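Local coordinates for protein glucose-6-phosphate isomerase (Thermus thermophilus, PDB 1ZZG) that probably catalyses the reversible isomerisation of glucose 6-phosphate to fructose 6-phosphate, a step shared by glycolysis and gluconeogenesis, at residues A[66-71]-A[94-99]; A[108-113]-A[137-142]; A[119-124]-A[156-161]. All blocks are in the same frame, centred on the assembly; numbering follows the deposited sequence.

Interaction 1. Residues A[66-71]-A[94-99]; sequences VEDFVL and RFHYLD
The carboxylate of Asp68 is the polar hub between 66-71 and 94-99, gripped by three N-H groups. His96 NE2 gives an almost straight bond of 2.8 Å to Asp68 OD1, which uses its anti lone pair; ring and carboxylate lie nearly in one plane. Arg94 grips the same carboxylate side-on: NE donates to OD1, and NH2 reaches OD2 at 2.7 Å, both from above the carboxylate plane. A bend at chi3 (-70°) brings the guanidinium round to this position. Arg94 NH2 also makes a salt bridge to Glu67 OE1, its hydrogen bond long and weak at 3.3 Å; the other oxygen of Glu67, OE2, pairs with Lys117. With so many donors Asp68 is probably held as the anion, and an acid suits the spot.

On the opposite side of the strands the contact is apolar. CE1 of Phe95 comes within 3.3 Å of CG of Phe69, the two rings crossing obliquely with planes 37° apart. Phe69 holds CG anti to its backbone N (chi1 -170°), whereas Phe95 holds CG beside it, so the two rings converge. Leu71 CD1 then reaches Tyr97 CE1 at 3.9 Å, while the Tyr97 hydroxyl bonds to Glu85.

Five backbone hydrogen bonds place these groups, beginning at Arg94 N to Glu67 O and ending at Leu98 N to Leu71 O (2.9 Å). They pair Asp68 with Arg94 and Val70 with His96 on one face, Phe69 with Phe95 and Leu71 with Tyr97 on the other. Leu113 packs on Asp68, Val70 and His96; Pro198 and Phe201 of helix 193-201 cover the Phe pair. Strand 94-98 is an outermost strand of the five-stranded parallel sheet, and with strand 68-72 and helix 79-88 it forms a beta-alpha-beta unit of the sugar isomerase (SIS) fold.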
ATOM      1  N   VAL A  66      14.639  24.513  -5.184  1.00 30.95           N
ATOM      2  CA  VAL A  66      13.521  23.622  -4.886  1.00 30.42           C
ATOM      3  C   VAL A  66      13.661  22.852  -3.572  1.00 30.19           C
ATOM      4  O   VAL A  66      14.643  22.141  -3.358  1.00 31.06           O
ATOM      5  CB  VAL A  66      13.301  22.596  -6.028  1.00 29.64           C
ATOM      6  CG1 VAL A  66      12.211  21.601  -5.633  1.00 29.82           C
ATOM      7  CG2 VAL A  66      12.912  23.316  -7.311  1.00 28.82           C
ATOM      8  N   GLU A  67      12.665  23.005  -2.701  1.00 30.36           N
ATOM      9  CA  GLU A  67      12.629  22.308  -1.419  1.00 30.31           C
ATOM     10  C   GLU A  67      11.435  21.362  -1.411  1.00 28.94           C
ATOM     11  O   GLU A  67      11.398  20.393  -0.657  1.00 28.39           O
ATOM     12  CB  GLU A  67      12.502  23.296  -0.258  1.00 33.43           C
ATOM     13  CG  GLU A  67      13.813  23.942   0.171  1.00 39.24           C
ATOM     14  CD  GLU A  67      13.656  24.809   1.412  1.00 41.87           C
ATOM     15  OE1 GLU A  67      12.973  24.370   2.363  1.00 45.64           O
ATOM     16  OE2 GLU A  67      14.224  25.921   1.443  1.00 43.98           O
ATOM     17  N   ASP A  68      10.449  21.661  -2.249  1.00 27.62           N
ATOM     18  CA  ASP A  68       9.256  20.830  -2.354  1.00 28.18           C
ATOM     19  C   ASP A  68       8.972  20.537  -3.822  1.00 28.06           C
ATOM     20  O   ASP A  68       8.884  21.444  -4.646  1.00 28.37           O
ATOM     21  CB  ASP A  68       8.062  21.534  -1.699  1.00 27.74           C
ATOM     22  CG  ASP A  68       8.197  21.625  -0.184  1.00 30.25           C
ATOM     23  OD1 ASP A  68       7.775  20.680   0.519  1.00 29.53           O
ATOM     24  OD2 ASP A  68       8.745  22.637   0.306  1.00 30.54           O
ATOM     25  N   PHE A  69       8.842  19.253  -4.139  1.00 27.10           N
ATOM     26  CA  PHE A  69       8.577  18.801  -5.501  1.00 25.11           C
ATOM     27  C   PHE A  69       7.173  18.200  -5.536  1.00 25.85           C
ATOM     28  O   PHE A  69       6.935  17.146  -4.946  1.00 25.61           O
ATOM     29  CB  PHE A  69       9.606  17.730  -5.881  1.00 24.86           C
ATOM     30  CG  PHE A  69       9.594  17.351  -7.332  1.00 24.87           C
ATOM     31  CD1 PHE A  69      10.583  17.820  -8.192  1.00 23.73           C
ATOM     32  CD2 PHE A  69       8.614  16.503  -7.840  1.00 24.37           C
ATOM     33  CE1 PHE A  69      10.596  17.449  -9.537  1.00 22.77           C
ATOM     34  CE2 PHE A  69       8.618  16.129  -9.181  1.00 23.61           C
ATOM     35  CZ  PHE A  69       9.614  16.602 -10.031  1.00 22.82           C
ATOM     36  N   VAL A  70       6.244  18.871  -6.211  1.00 24.96           N
ATOM     37  CA  VAL A  70       4.872  18.374  -6.301  1.00 24.96           C
ATOM     38  C   VAL A  70       4.665  17.670  -7.641  1.00 25.79           C
ATOM     39  O   VAL A  70       4.612  18.315  -8.691  1.00 25.21           O
ATOM     40  CB  VAL A  70       3.833  19.529  -6.173  1.00 25.51           C
ATOM     41  CG1 VAL A  70       2.420  18.990  -6.387  1.00 22.14           C
ATOM     42  CG2 VAL A  70       3.952  20.194  -4.796  1.00 25.32           C
ATOM     43  N   LEU A  71       4.556  16.346  -7.608  1.00 25.63           N
ATOM     44  CA  LEU A  71       4.352  15.598  -8.840  1.00 24.08           C
ATOM     45  C   LEU A  71       2.866  15.352  -9.056  1.00 23.76           C
ATOM     46  O   LEU A  71       2.236  14.608  -8.308  1.00 24.85           O
ATOM     47  CB  LEU A  71       5.102  14.259  -8.792  1.00 24.14           C
ATOM     48  CG  LEU A  71       5.382  13.551 -10.128  1.00 24.22           C
ATOM     49  CD1 LEU A  71       6.254  12.321  -9.855  1.00 25.45           C
ATOM     50  CD2 LEU A  71       4.076  13.151 -10.825  1.00 22.59           C
ATOM     51  N   ARG A  94      11.375  17.539  -0.254  1.00 26.95           N
ATOM     52  CA  ARG A  94      10.112  16.910   0.121  1.00 28.54           C
ATOM     53  C   ARG A  94       9.236  16.699  -1.104  1.00 28.15           C
ATOM     54  O   ARG A  94       8.951  17.642  -1.839  1.00 28.40           O
ATOM     55  CB  ARG A  94       9.367  17.783   1.135  1.00 28.35           C
ATOM     56  CG  ARG A  94      10.106  18.010   2.452  1.00 29.72           C
ATOM     57  CD  ARG A  94       9.339  18.986   3.338  1.00 30.76           C
ATOM     58  NE  ARG A  94       9.359  20.349   2.804  1.00 32.30           N
ATOM     59  CZ  ARG A  94      10.299  21.252   3.078  1.00 33.95           C
ATOM     60  NH1 ARG A  94      11.307  20.948   3.886  1.00 33.21           N
ATOM     61  NH2 ARG A  94      10.236  22.462   2.539  1.00 32.44           N
ATOM     62  N   PHE A  95       8.804  15.461  -1.317  1.00 26.15           N
ATOM     63  CA  PHE A  95       7.963  15.140  -2.463  1.00 25.17           C
ATOM     64  C   PHE A  95       6.500  14.986  -2.067  1.00 25.93           C
ATOM     65  O   PHE A  95       6.175  14.419  -1.014  1.00 24.93           O
ATOM     66  CB  PHE A  95       8.479  13.867  -3.142  1.00 24.76           C
ATOM     67  CG  PHE A  95       9.739  14.077  -3.929  1.00 23.30           C
ATOM     68  CD1 PHE A  95       9.686  14.295  -5.305  1.00 23.34           C
ATOM     69  CD2 PHE A  95      10.980  14.090  -3.294  1.00 22.93           C
ATOM     70  CE1 PHE A  95      10.847  14.526  -6.041  1.00 22.83           C
ATOM     71  CE2 PHE A  95      12.156  14.320  -4.023  1.00 24.93           C
ATOM     72  CZ  PHE A  95      12.087  14.541  -5.399  1.00 23.53           C
ATOM     73  N   HIS A  96       5.624  15.511  -2.918  1.00 24.68           N
ATOM     74  CA  HIS A  96       4.181  15.475  -2.694  1.00 26.03           C
ATOM     75  C   HIS A  96       3.568  14.941  -3.977  1.00 25.32           C
ATOM     76  O   HIS A  96       3.825  15.465  -5.061  1.00 24.34           O
ATOM     77  CB  HIS A  96       3.679  16.889  -2.401  1.00 26.32           C
ATOM     78  CG  HIS A  96       4.477  17.593  -1.348  1.00 28.14           C
ATOM     79  ND1 HIS A  96       4.364  17.299  -0.006  1.00 27.10           N
ATOM     80  CD2 HIS A  96       5.443  18.539  -1.445  1.00 27.17           C
ATOM     81  CE1 HIS A  96       5.226  18.030   0.678  1.00 27.70           C
ATOM     82  NE2 HIS A  96       5.894  18.791  -0.171  1.00 27.25           N
ATOM     83  N   TYR A  97       2.754  13.901  -3.854  1.00 24.03           N
ATOM     84  CA  TYR A  97       2.164  13.267  -5.024  1.00 24.56           C
ATOM     85  C   TYR A  97       0.667  13.481  -5.181  1.00 25.29           C
ATOM     86  O   TYR A  97      -0.129  13.032  -4.352  1.00 26.87           O
ATOM     87  CB  TYR A  97       2.466  11.764  -4.978  1.00 24.95           C
ATOM     88  CG  TYR A  97       3.949  11.444  -4.978  1.00 25.54           C
ATOM     89  CD1 TYR A  97       4.641  11.259  -6.176  1.00 25.85           C
ATOM     90  CD2 TYR A  97       4.670  11.375  -3.784  1.00 24.69           C
ATOM     91  CE1 TYR A  97       6.012  11.017  -6.190  1.00 23.36           C
ATOM     92  CE2 TYR A  97       6.054  11.128  -3.788  1.00 23.96           C
ATOM     93  CZ  TYR A  97       6.714  10.952  -4.997  1.00 24.10           C
ATOM     94  OH  TYR A  97       8.075  10.725  -5.025  1.00 22.97           O
ATOM     95  N   LEU A  98       0.288  14.180  -6.245  1.00 25.14           N
ATOM     96  CA  LEU A  98      -1.120  14.404  -6.524  1.00 24.13           C
ATOM     97  C   LEU A  98      -1.562  13.304  -7.485  1.00 24.56           C
ATOM     98  O   LEU A  98      -1.630  13.502  -8.703  1.00 23.02           O
ATOM     99  CB  LEU A  98      -1.356  15.782  -7.148  1.00 23.47           C
ATOM    100  CG  LEU A  98      -2.132  16.743  -6.242  1.00 26.48           C
ATOM    101  CD1 LEU A  98      -1.205  17.227  -5.117  1.00 25.46           C
ATOM    102  CD2 LEU A  98      -2.659  17.932  -7.053  1.00 24.64           C
ATOM    103  N   ASP A  99      -1.823  12.132  -6.908  1.00 24.69           N
ATOM    104  CA  ASP A  99      -2.267  10.951  -7.644  1.00 24.21           C
ATOM    105  C   ASP A  99      -3.698  10.672  -7.196  1.00 25.39           C
ATOM    106  O   ASP A  99      -4.116   9.523  -7.038  1.00 24.07           O
ATOM    107  CB  ASP A  99      -1.367   9.761  -7.303  1.00 24.55           C
ATOM    108  CG  ASP A  99      -1.323   9.467  -5.812  1.00 26.95           C
ATOM    109  OD1 ASP A  99      -1.746  10.342  -5.024  1.00 28.01           O
ATOM    110  OD2 ASP A  99      -0.863   8.367  -5.422  1.00 25.87           O
TER

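Interaction 2. Residues A[108-113]-A[137-142]; sequences RLLRTL and AVFLKW
Val138 opens the contact from helix 130-147: its CG1 meets CD1 of Leu110 at 3.8 Å, the two branched side chains crossing at about a right angle. One residue on, Phe139 presents a ring face to the other methyl of the same leucine, Leu110 CD2 lying 3.9 Å from the ring centroid in a CH-pi contact. Leu109 CB and Leu113 CD1 approach that ring at its edge.

Trp142, a turn later, does most. With CG anti to its backbone N (chi1 -175°), its indole reaches across to helix 103-112. Leu110 CD2 sits over the five-membered ring, 3.5 Å from its centroid, so this one methyl touches two aromatic faces. The indole NE1 donates to Leu110 O at 3.0 Å, meeting a lone pair in the carbonyl plane, although the N-H points well off line (133°). Tryptophan suits the place because it offers both a broad apolar face and this N-H. Leu113, just past the helix end, packs CB against Trp142 CH2 at 3.9 Å.

The two helical segments run nearly parallel (17°), their axes 11.4 Å apart at closest approach, over the sheet: Leu113 and Phe139 rest on Val70, Phe139 also on Val120, and Pro323 of the second subunit packs on Val138.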
ATOM      1  N   ARG A 108      -4.622  21.269   1.810  1.00 29.93           N
ATOM      2  CA  ARG A 108      -3.610  21.281   2.862  1.00 31.93           C
ATOM      3  C   ARG A 108      -2.272  21.701   2.256  1.00 31.00           C
ATOM      4  O   ARG A 108      -1.553  22.525   2.828  1.00 30.87           O
ATOM      5  CB  ARG A 108      -3.481  19.888   3.483  1.00 34.26           C
ATOM      6  CG  ARG A 108      -2.732  19.836   4.805  1.00 40.25           C
ATOM      7  CD  ARG A 108      -2.599  18.387   5.272  1.00 44.78           C
ATOM      8  NE  ARG A 108      -2.147  18.269   6.656  1.00 50.42           N
ATOM      9  CZ  ARG A 108      -2.911  18.497   7.722  1.00 53.00           C
ATOM     10  NH1 ARG A 108      -4.181  18.860   7.570  1.00 53.40           N
ATOM     11  NH2 ARG A 108      -2.404  18.359   8.942  1.00 53.71           N
ATOM     12  N   LEU A 109      -1.947  21.129   1.098  1.00 29.22           N
ATOM     13  CA  LEU A 109      -0.708  21.454   0.405  1.00 27.63           C
ATOM     14  C   LEU A 109      -0.705  22.917  -0.019  1.00 27.97           C
ATOM     15  O   LEU A 109       0.289  23.614   0.161  1.00 29.39           O
ATOM     16  CB  LEU A 109      -0.531  20.567  -0.830  1.00 28.16           C
ATOM     17  CG  LEU A 109      -0.215  19.086  -0.598  1.00 30.13           C
ATOM     18  CD1 LEU A 109      -0.124  18.368  -1.940  1.00 29.15           C
ATOM     19  CD2 LEU A 109       1.097  18.951   0.160  1.00 30.55           C
ATOM     20  N   LEU A 110      -1.817  23.384  -0.575  1.00 28.15           N
ATOM     21  CA  LEU A 110      -1.903  24.778  -1.010  1.00 30.67           C
ATOM     22  C   LEU A 110      -1.695  25.745   0.154  1.00 32.07           C
ATOM     23  O   LEU A 110      -1.181  26.852  -0.025  1.00 32.15           O
ATOM     24  CB  LEU A 110      -3.260  25.055  -1.658  1.00 29.39           C
ATOM     25  CG  LEU A 110      -3.551  24.280  -2.946  1.00 30.31           C
ATOM     26  CD1 LEU A 110      -4.936  24.633  -3.454  1.00 30.78           C
ATOM     27  CD2 LEU A 110      -2.492  24.610  -3.990  1.00 29.19           C
ATOM     28  N   ARG A 111      -2.086  25.312   1.348  1.00 31.99           N
ATOM     29  CA  ARG A 111      -1.965  26.141   2.538  1.00 32.49           C
ATOM     30  C   ARG A 111      -0.671  25.982   3.332  1.00 32.68           C
ATOM     31  O   ARG A 111      -0.359  26.828   4.170  1.00 33.57           O
ATOM     32  CB  ARG A 111      -3.162  25.885   3.455  1.00 32.77           C
ATOM     33  CG  ARG A 111      -4.472  26.376   2.874  1.00 32.64           C
ATOM     34  CD  ARG A 111      -5.679  25.801   3.596  1.00 32.13           C
ATOM     35  NE  ARG A 111      -6.912  26.364   3.055  1.00 33.86           N
ATOM     36  CZ  ARG A 111      -8.130  25.893   3.298  1.00 32.47           C
ATOM     37  NH1 ARG A 111      -8.294  24.838   4.080  1.00 32.35           N
ATOM     38  NH2 ARG A 111      -9.185  26.478   2.750  1.00 35.43           N
ATOM     39  N   THR A 112       0.091  24.922   3.077  1.00 31.94           N
ATOM     40  CA  THR A 112       1.331  24.715   3.825  1.00 32.48           C
ATOM     41  C   THR A 112       2.626  24.860   3.018  1.00 32.79           C
ATOM     42  O   THR A 112       3.686  25.100   3.589  1.00 34.12           O
ATOM     43  CB  THR A 112       1.337  23.335   4.517  1.00 33.19           C
ATOM     44  OG1 THR A 112       1.120  22.306   3.544  1.00 34.28           O
ATOM     45  CG2 THR A 112       0.242  23.266   5.576  1.00 34.13           C
ATOM     46  N   LEU A 113       2.549  24.718   1.700  1.00 30.31           N
ATOM     47  CA  LEU A 113       3.740  24.843   0.874  1.00 30.75           C
ATOM     48  C   LEU A 113       4.079  26.301   0.573  1.00 30.80           C
ATOM     49  O   LEU A 113       3.191  27.134   0.421  1.00 32.50           O
ATOM     50  CB  LEU A 113       3.561  24.099  -0.457  1.00 31.12           C
ATOM     51  CG  LEU A 113       3.388  22.575  -0.473  1.00 30.86           C
ATOM     52  CD1 LEU A 113       3.197  22.107  -1.913  1.00 30.64           C
ATOM     53  CD2 LEU A 113       4.606  21.907   0.142  1.00 33.07           C
ATOM     54  N   ALA A 137      -4.862  22.352 -12.987  1.00 27.17           N
ATOM     55  CA  ALA A 137      -5.673  23.567 -13.051  1.00 28.33           C
ATOM     56  C   ALA A 137      -5.600  24.281 -11.708  1.00 28.59           C
ATOM     57  O   ALA A 137      -5.336  25.482 -11.637  1.00 28.82           O
ATOM     58  CB  ALA A 137      -7.121  23.216 -13.377  1.00 28.06           C
ATOM     59  N   VAL A 138      -5.820  23.517 -10.644  1.00 28.15           N
ATOM     60  CA  VAL A 138      -5.790  24.047  -9.292  1.00 27.03           C
ATOM     61  C   VAL A 138      -4.434  24.641  -8.933  1.00 27.46           C
ATOM     62  O   VAL A 138      -4.360  25.765  -8.437  1.00 26.90           O
ATOM     63  CB  VAL A 138      -6.163  22.951  -8.268  1.00 26.85           C
ATOM     64  CG1 VAL A 138      -6.016  23.484  -6.857  1.00 26.12           C
ATOM     65  CG2 VAL A 138      -7.588  22.481  -8.503  1.00 26.01           C
ATOM     66  N   PHE A 139      -3.353  23.907  -9.182  1.00 27.60           N
ATOM     67  CA  PHE A 139      -2.036  24.448  -8.848  1.00 29.24           C
ATOM     68  C   PHE A 139      -1.649  25.638  -9.719  1.00 29.44           C
ATOM     69  O   PHE A 139      -0.960  26.536  -9.254  1.00 30.30           O
ATOM     70  CB  PHE A 139      -0.949  23.365  -8.912  1.00 29.99           C
ATOM     71  CG  PHE A 139      -0.679  22.713  -7.579  1.00 30.91           C
ATOM     72  CD1 PHE A 139      -1.458  21.653  -7.130  1.00 30.84           C
ATOM     73  CD2 PHE A 139       0.316  23.208  -6.744  1.00 30.38           C
ATOM     74  CE1 PHE A 139      -1.247  21.099  -5.870  1.00 31.22           C
ATOM     75  CE2 PHE A 139       0.535  22.664  -5.481  1.00 31.11           C
ATOM     76  CZ  PHE A 139      -0.248  21.607  -5.041  1.00 31.92           C
ATOM     77  N   LEU A 140      -2.092  25.652 -10.971  1.00 30.43           N
ATOM     78  CA  LEU A 140      -1.763  26.761 -11.858  1.00 31.29           C
ATOM     79  C   LEU A 140      -2.258  28.078 -11.258  1.00 32.02           C
ATOM     80  O   LEU A 140      -1.516  29.056 -11.202  1.00 32.74           O
ATOM     81  CB  LEU A 140      -2.382  26.530 -13.228  1.00 32.33           C
ATOM     82  CG  LEU A 140      -1.421  26.024 -14.307  1.00 35.07           C
ATOM     83  CD1 LEU A 140      -2.180  25.791 -15.594  1.00 34.76           C
ATOM     84  CD2 LEU A 140      -0.311  27.040 -14.519  1.00 34.59           C
ATOM     85  N   LYS A 141      -3.509  28.092 -10.803  1.00 30.66           N
ATOM     86  CA  LYS A 141      -4.108  29.272 -10.186  1.00 30.80           C
ATOM     87  C   LYS A 141      -3.245  29.712  -8.997  1.00 31.23           C
ATOM     88  O   LYS A 141      -2.932  30.893  -8.828  1.00 30.43           O
ATOM     89  CB  LYS A 141      -5.531  28.931  -9.715  1.00 32.34           C
ATOM     90  CG  LYS A 141      -6.287  30.068  -9.027  1.00 34.46           C
ATOM     91  CD  LYS A 141      -7.583  29.584  -8.385  1.00 36.12           C
ATOM     92  CE  LYS A 141      -8.275  30.692  -7.587  1.00 38.10           C
ATOM     93  NZ  LYS A 141      -8.671  31.858  -8.424  1.00 40.03           N
ATOM     94  N   TRP A 142      -2.847  28.732  -8.196  1.00 29.05           N
ATOM     95  CA  TRP A 142      -2.038  28.948  -7.004  1.00 28.65           C
ATOM     96  C   TRP A 142      -0.687  29.562  -7.361  1.00 29.56           C
ATOM     97  O   TRP A 142      -0.270  30.563  -6.771  1.00 29.14           O
ATOM     98  CB  TRP A 142      -1.848  27.602  -6.300  1.00 28.58           C
ATOM     99  CG  TRP A 142      -1.140  27.630  -4.987  1.00 28.24           C
ATOM    100  CD1 TRP A 142      -1.633  28.069  -3.786  1.00 28.49           C
ATOM    101  CD2 TRP A 142       0.166  27.120  -4.722  1.00 27.90           C
ATOM    102  NE1 TRP A 142      -0.712  27.853  -2.790  1.00 26.93           N
ATOM    103  CE2 TRP A 142       0.403  27.272  -3.336  1.00 27.84           C
ATOM    104  CE3 TRP A 142       1.164  26.546  -5.521  1.00 28.88           C
ATOM    105  CZ2 TRP A 142       1.598  26.866  -2.732  1.00 27.55           C
ATOM    106  CZ3 TRP A 142       2.350  26.141  -4.922  1.00 27.62           C
ATOM    107  CH2 TRP A 142       2.556  26.305  -3.535  1.00 28.43           C
TER

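Interaction 3. Residues A[119-124]-A[156-161]; sequences LVNAVS and VVTTDP
The side-chain amide of Asn121 is the flat group that organises this contact, with both acceptors of its ND2 close to the amide plane. One is Val156 O at 3.0 Å, the other Thr158 OG1 at 3.3 Å; CG lies anti to the backbone N (chi1 180°), which lets the amide span two residues of 156-161. A water closes the ring, donating to Asn121 OD1 (2.8 Å) and accepting from Thr158 OG1, so the threonine hydroxyl is both donor and acceptor and the amide's rotation is fixed. Val156 O also takes the backbone N of Ala122, nearly along its C=O axis, while ND2 comes from above the carbonyl plane. An alanine in place of Asn121 would remove the amide and would probably leave Val156 O with one bond fewer and Thr158 and the water less firmly held.

Backbone bonds such as Val156 N to Val120 O and Thr158 N to Ala122 O set the parallel register. Farther along, Thr159 OG1 donates to Ser124 O at 2.6 Å.

Strands 118-124 and 155-159 form a beta-alpha-beta unit with helix 130-147, which meets one sheet face at Val120; helix 193-201 packs on Asn121, Val123 and Val156 across the sheet, and strands 68-72 and 176-179 flank the pair.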
ATOM      1  N   LEU A 119       8.284  23.331  -6.753  1.00 27.76           N
ATOM      2  CA  LEU A 119       8.378  23.057  -8.181  1.00 26.61           C
ATOM      3  C   LEU A 119       7.256  22.073  -8.485  1.00 25.70           C
ATOM      4  O   LEU A 119       7.112  21.058  -7.798  1.00 23.93           O
ATOM      5  CB  LEU A 119       9.721  22.420  -8.552  1.00 26.59           C
ATOM      6  CG  LEU A 119       9.791  21.995 -10.024  1.00 24.56           C
ATOM      7  CD1 LEU A 119       9.638  23.220 -10.927  1.00 26.47           C
ATOM      8  CD2 LEU A 119      11.105  21.294 -10.302  1.00 24.84           C
ATOM      9  N   VAL A 120       6.454  22.376  -9.497  1.00 24.82           N
ATOM     10  CA  VAL A 120       5.353  21.505  -9.872  1.00 24.41           C
ATOM     11  C   VAL A 120       5.703  20.779 -11.169  1.00 24.90           C
ATOM     12  O   VAL A 120       6.130  21.399 -12.142  1.00 24.44           O
ATOM     13  CB  VAL A 120       4.052  22.311 -10.060  1.00 23.37           C
ATOM     14  CG1 VAL A 120       2.897  21.376 -10.401  1.00 23.11           C
ATOM     15  CG2 VAL A 120       3.743  23.091  -8.786  1.00 25.68           C
ATOM     16  N   ASN A 121       5.529  19.463 -11.167  1.00 24.18           N
ATOM     17  CA  ASN A 121       5.832  18.638 -12.332  1.00 24.25           C
ATOM     18  C   ASN A 121       4.569  17.916 -12.783  1.00 24.44           C
ATOM     19  O   ASN A 121       4.114  16.980 -12.117  1.00 24.98           O
ATOM     20  CB  ASN A 121       6.920  17.616 -11.962  1.00 25.34           C
ATOM     21  CG  ASN A 121       7.306  16.698 -13.118  1.00 24.27           C
ATOM     22  OD1 ASN A 121       7.881  15.633 -12.896  1.00 24.25           O
ATOM     23  ND2 ASN A 121       7.006  17.111 -14.352  1.00 21.66           N
ATOM     24  N   ALA A 122       3.991  18.362 -13.896  1.00 23.55           N
ATOM     25  CA  ALA A 122       2.788  17.738 -14.434  1.00 22.95           C
ATOM     26  C   ALA A 122       3.225  16.606 -15.355  1.00 23.76           C
ATOM     27  O   ALA A 122       3.848  16.842 -16.394  1.00 23.22           O
ATOM     28  CB  ALA A 122       1.970  18.750 -15.202  1.00 24.44           C
ATOM     29  N   VAL A 123       2.882  15.380 -14.975  1.00 23.08           N
ATOM     30  CA  VAL A 123       3.275  14.203 -15.736  1.00 22.39           C
ATOM     31  C   VAL A 123       2.097  13.415 -16.291  1.00 22.20           C
ATOM     32  O   VAL A 123       1.222  12.976 -15.540  1.00 21.62           O
ATOM     33  CB  VAL A 123       4.114  13.248 -14.861  1.00 23.11           C
ATOM     34  CG1 VAL A 123       4.771  12.187 -15.740  1.00 23.06           C
ATOM     35  CG2 VAL A 123       5.160  14.038 -14.071  1.00 22.87           C
ATOM     36  N   SER A 124       2.090  13.231 -17.608  1.00 21.49           N
ATOM     37  CA  SER A 124       1.040  12.476 -18.292  1.00 23.02           C
ATOM     38  C   SER A 124       1.499  12.152 -19.711  1.00 25.08           C
ATOM     39  O   SER A 124       1.882  13.053 -20.460  1.00 24.35           O
ATOM     40  CB  SER A 124      -0.255  13.288 -18.352  1.00 22.87           C
ATOM     41  OG  SER A 124      -1.241  12.598 -19.105  1.00 23.46           O
ATOM     42  N   VAL A 156       7.062  22.447 -14.561  1.00 26.07           N
ATOM     43  CA  VAL A 156       7.780  21.678 -15.564  1.00 25.61           C
ATOM     44  C   VAL A 156       6.866  20.539 -16.013  1.00 26.26           C
ATOM     45  O   VAL A 156       6.187  19.917 -15.193  1.00 25.28           O
ATOM     46  CB  VAL A 156       9.112  21.127 -14.994  1.00 26.30           C
ATOM     47  CG1 VAL A 156       8.854  20.326 -13.731  1.00 26.08           C
ATOM     48  CG2 VAL A 156       9.822  20.286 -16.042  1.00 26.50           C
ATOM     49  N   VAL A 157       6.847  20.270 -17.313  1.00 25.31           N
ATOM     50  CA  VAL A 157       5.978  19.232 -17.861  1.00 26.08           C
ATOM     51  C   VAL A 157       6.718  18.018 -18.426  1.00 26.04           C
ATOM     52  O   VAL A 157       7.774  18.149 -19.039  1.00 24.66           O
ATOM     53  CB  VAL A 157       5.079  19.830 -18.976  1.00 28.42           C
ATOM     54  CG1 VAL A 157       4.164  18.771 -19.557  1.00 28.69           C
ATOM     55  CG2 VAL A 157       4.259  20.973 -18.411  1.00 28.50           C
ATOM     56  N   THR A 158       6.149  16.836 -18.203  1.00 24.53           N
ATOM     57  CA  THR A 158       6.710  15.585 -18.710  1.00 23.57           C
ATOM     58  C   THR A 158       5.564  14.920 -19.463  1.00 23.48           C
ATOM     59  O   THR A 158       4.594  14.469 -18.852  1.00 24.40           O
ATOM     60  CB  THR A 158       7.179  14.675 -17.554  1.00 23.14           C
ATOM     61  OG1 THR A 158       8.225  15.333 -16.825  1.00 21.44           O
ATOM     62  CG2 THR A 158       7.684  13.346 -18.092  1.00 23.27           C
ATOM     63  N   THR A 159       5.670  14.864 -20.790  1.00 22.76           N
ATOM     64  CA  THR A 159       4.604  14.301 -21.612  1.00 23.57           C
ATOM     65  C   THR A 159       5.121  13.881 -22.995  1.00 24.60           C
ATOM     66  O   THR A 159       6.303  14.050 -23.299  1.00 24.98           O
ATOM     67  CB  THR A 159       3.473  15.354 -21.782  1.00 23.64           C
ATOM     68  OG1 THR A 159       2.312  14.749 -22.362  1.00 23.40           O
ATOM     69  CG2 THR A 159       3.941  16.497 -22.674  1.00 24.11           C
ATOM     70  N   ASP A 160       4.239  13.335 -23.827  1.00 24.50           N
ATOM     71  CA  ASP A 160       4.629  12.919 -25.177  1.00 26.78           C
ATOM     72  C   ASP A 160       5.358  14.082 -25.853  1.00 27.72           C
ATOM     73  O   ASP A 160       5.026  15.245 -25.631  1.00 27.66           O
ATOM     74  CB  ASP A 160       3.396  12.556 -26.007  1.00 27.33           C
ATOM     75  CG  ASP A 160       3.756  11.982 -27.366  1.00 29.82           C
ATOM     76  OD1 ASP A 160       3.921  10.747 -27.461  1.00 30.19           O
ATOM     77  OD2 ASP A 160       3.891  12.768 -28.334  1.00 29.21           O
ATOM     78  N   PRO A 161       6.357  13.785 -26.695  1.00 28.41           N
ATOM     79  CA  PRO A 161       7.077  14.875 -27.358  1.00 28.71           C
ATOM     80  C   PRO A 161       6.260  15.707 -28.348  1.00 29.37           C
ATOM     81  O   PRO A 161       6.594  16.867 -28.607  1.00 28.63           O
ATOM     82  CB  PRO A 161       8.241  14.152 -28.032  1.00 28.31           C
ATOM     83  CG  PRO A 161       7.646  12.809 -28.370  1.00 27.97           C
ATOM     84  CD  PRO A 161       6.877  12.469 -27.114  1.00 27.02           C
TER
HETATM   85  O   HOH W   1       8.675  13.712 -14.792  1.00 23.08           O

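From the N terminus, strand 68-72 leads through helix 79-88 to strand 94-98, where interaction 1 closes the first loop at one border of the parallel sheet. Interaction 2 begins only afterwards, on the helix that follows that strand. Before it closes at 137-142 in helix 130-147, the chain returns as strand 118-124 and opens interaction 3, which closes later, at 156-161, so interactions 2 and 3 cross while interaction 1 precedes both. Strand 118-124 bonds along strand 68-72, joining interactions 1 and 3 through Val70 and Asn121. The helix pair of interaction 2 lies on one sheet face, against the strand pair of interaction 1 and, through Phe139 on Val120, against strand 118-124.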